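Local structure of double-stranded RNA-binding protein 1 (Arabidopsis thaliana, 3ADG) at residues A[7-12]-A[40-45]. The protein binds double-stranded RNA and assists DICER-LIKE 1 in the accurate processing of primary and precursor microRNAs in the nucleus. Sequence-based numbering, arbitrary orientation.
Sequences SRLQEY and VILDGV
L9, near the middle of helix 5-15, divides its two methyls between two residues of strand 35-42. CD2 meets CG2 of V40 tip to tip at 3.8 Å, while CD1 lies 3.9 Å from CD2 of L42, the two leucine side chains running alongside one another and pointing contrary ways. Both leucines hold CG anti to the backbone N (chi1 -170° in L9, 177° in L42), an extension that carries the forked ends into the gap between helix and strand, where the axes of 7-12 and 40-42 come no closer than 11.0 Å. V40 and L42 both point toward the helix because alternate strand residues share a face of the sheet; I41, between them, points away. The shorter, beta-branched V40 suits a strand, and its CG2 is the branch that meets the helix.

One turn of helix beyond L9, Y12 sets its ring beside the same leucine, packing against L42 and L71 at the margin of the buried layer. Its CD2 comes within 4.0 Å of CD2 of L42, which approaches the ring obliquely, so a single leucine methyl packs against both helix residues. No hydrogen bond joins the segments.

This is the alpha-beta-beta-beta-alpha fold of the double-stranded RNA-binding domain, here the first of the protein's two, in which both helices pack on one face of a three-stranded antiparallel sheet. L68 and L71 of helix 56-71 also touch L9, and Y23 of strand 22-28 touches both L9 and V40, placing the contact where the two helices and the sheet converge.

Just past L42 the strand reverses through a type I' turn to V45, closed by paired backbone hydrogen bonds: L42 N to V45 O, 3.0 Å, and V45 N to L42 O, 2.8 Å. D43 and G44 both have positive phi, as this turn requires; glycine, lacking a side chain, takes it easily, and aspartate tolerates it better than most residues.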
# COMPACT_ATOMS: atom_id res chain seq x y z
N SER A 7 -5.23 -0.44 7.83
CA SER A 7 -6.52 -0.71 8.46
C SER A 7 -7.66 0.23 7.94
O SER A 7 -8.80 -0.22 7.73
CB SER A 7 -6.42 -0.74 10.00
OG SER A 7 -5.92 0.48 10.49
N ARG A 8 -7.34 1.51 7.69
CA ARG A 8 -8.38 2.47 7.21
C ARG A 8 -8.84 2.07 5.81
O ARG A 8 -10.02 2.20 5.45
CB ARG A 8 -7.85 3.90 7.18
CG ARG A 8 -7.72 4.52 8.55
CD ARG A 8 -7.30 5.96 8.38
NE ARG A 8 -6.99 6.57 9.66
CZ ARG A 8 -6.15 7.60 9.77
NH1 ARG A 8 -5.60 8.10 8.65
NH2 ARG A 8 -5.88 8.11 10.96
N LEU A 9 -7.92 1.54 5.01
CA LEU A 9 -8.25 1.14 3.65
C LEU A 9 -9.09 -0.14 3.71
O LEU A 9 -10.05 -0.30 2.95
CB LEU A 9 -7.00 0.93 2.81
CG LEU A 9 -7.22 0.75 1.31
CD1 LEU A 9 -7.79 2.02 0.74
CD2 LEU A 9 -5.88 0.39 0.65
N GLN A 10 -8.72 -1.06 4.60
CA GLN A 10 -9.51 -2.29 4.77
C GLN A 10 -10.96 -1.96 5.18
O GLN A 10 -11.92 -2.56 4.69
CB GLN A 10 -8.85 -3.21 5.81
CG GLN A 10 -9.69 -4.42 6.11
CD GLN A 10 -10.07 -5.14 4.85
OE1 GLN A 10 -11.24 -5.16 4.46
NE2 GLN A 10 -9.09 -5.72 4.18
N GLU A 11 -11.13 -0.99 6.06
CA GLU A 11 -12.46 -0.62 6.50
C GLU A 11 -13.27 -0.06 5.32
O GLU A 11 -14.47 -0.36 5.17
CB GLU A 11 -12.36 0.42 7.60
CG GLU A 11 -11.89 -0.15 8.92
CD GLU A 11 -11.78 0.91 9.99
OE1 GLU A 11 -12.42 1.98 9.85
OE2 GLU A 11 -11.03 0.66 10.97
N TYR A 12 -12.60 0.77 4.52
CA TYR A 12 -13.17 1.30 3.28
C TYR A 12 -13.64 0.18 2.34
O TYR A 12 -14.79 0.19 1.85
CB TYR A 12 -12.16 2.21 2.55
CG TYR A 12 -12.74 2.77 1.25
CD1 TYR A 12 -13.31 4.05 1.21
CD2 TYR A 12 -12.71 2.01 0.07
CE1 TYR A 12 -13.85 4.57 0.01
CE2 TYR A 12 -13.24 2.51 -1.14
CZ TYR A 12 -13.82 3.80 -1.15
OH TYR A 12 -14.36 4.31 -2.33
N VAL A 40 -0.71 -1.25 -3.92
CA VAL A 40 -1.96 -1.78 -3.38
C VAL A 40 -2.98 -1.82 -4.51
O VAL A 40 -3.11 -0.85 -5.29
CB VAL A 40 -2.51 -1.05 -2.09
CG1 VAL A 40 -2.93 0.38 -2.38
CG2 VAL A 40 -3.68 -1.84 -1.44
N ILE A 41 -3.71 -2.93 -4.56
CA ILE A 41 -4.74 -3.13 -5.56
C ILE A 41 -6.10 -3.26 -4.88
O ILE A 41 -6.31 -4.15 -4.04
CB ILE A 41 -4.42 -4.34 -6.46
CG1 ILE A 41 -3.02 -4.19 -7.08
CG2 ILE A 41 -5.48 -4.50 -7.54
CD1 ILE A 41 -1.89 -5.02 -6.38
N LEU A 42 -7.00 -2.35 -5.24
CA LEU A 42 -8.35 -2.29 -4.67
C LEU A 42 -9.36 -2.02 -5.78
O LEU A 42 -9.20 -1.08 -6.56
CB LEU A 42 -8.43 -1.19 -3.58
CG LEU A 42 -9.83 -0.98 -2.96
CD1 LEU A 42 -10.30 -2.22 -2.15
CD2 LEU A 42 -9.87 0.32 -2.15
N ASP A 43 -10.40 -2.84 -5.84
CA ASP A 43 -11.45 -2.67 -6.86
C ASP A 43 -10.83 -2.49 -8.26
O ASP A 43 -11.25 -1.60 -9.01
CB ASP A 43 -12.33 -1.46 -6.50
CG ASP A 43 -13.66 -1.45 -7.26
OD1 ASP A 43 -14.13 -2.52 -7.68
OD2 ASP A 43 -14.23 -0.34 -7.42
N GLY A 44 -9.82 -3.29 -8.57
CA GLY A 44 -9.14 -3.23 -9.87
C GLY A 44 -8.10 -2.12 -10.03
O GLY A 44 -7.29 -2.17 -10.97
N VAL A 45 -8.14 -1.14 -9.13
CA VAL A 45 -7.33 0.07 -9.24
C VAL A 45 -5.99 -0.11 -8.50
O VAL A 45 -5.96 -0.58 -7.36
CB VAL A 45 -8.06 1.33 -8.67
CG1 VAL A 45 -7.25 2.60 -9.00
CG2 VAL A 45 -9.51 1.45 -9.21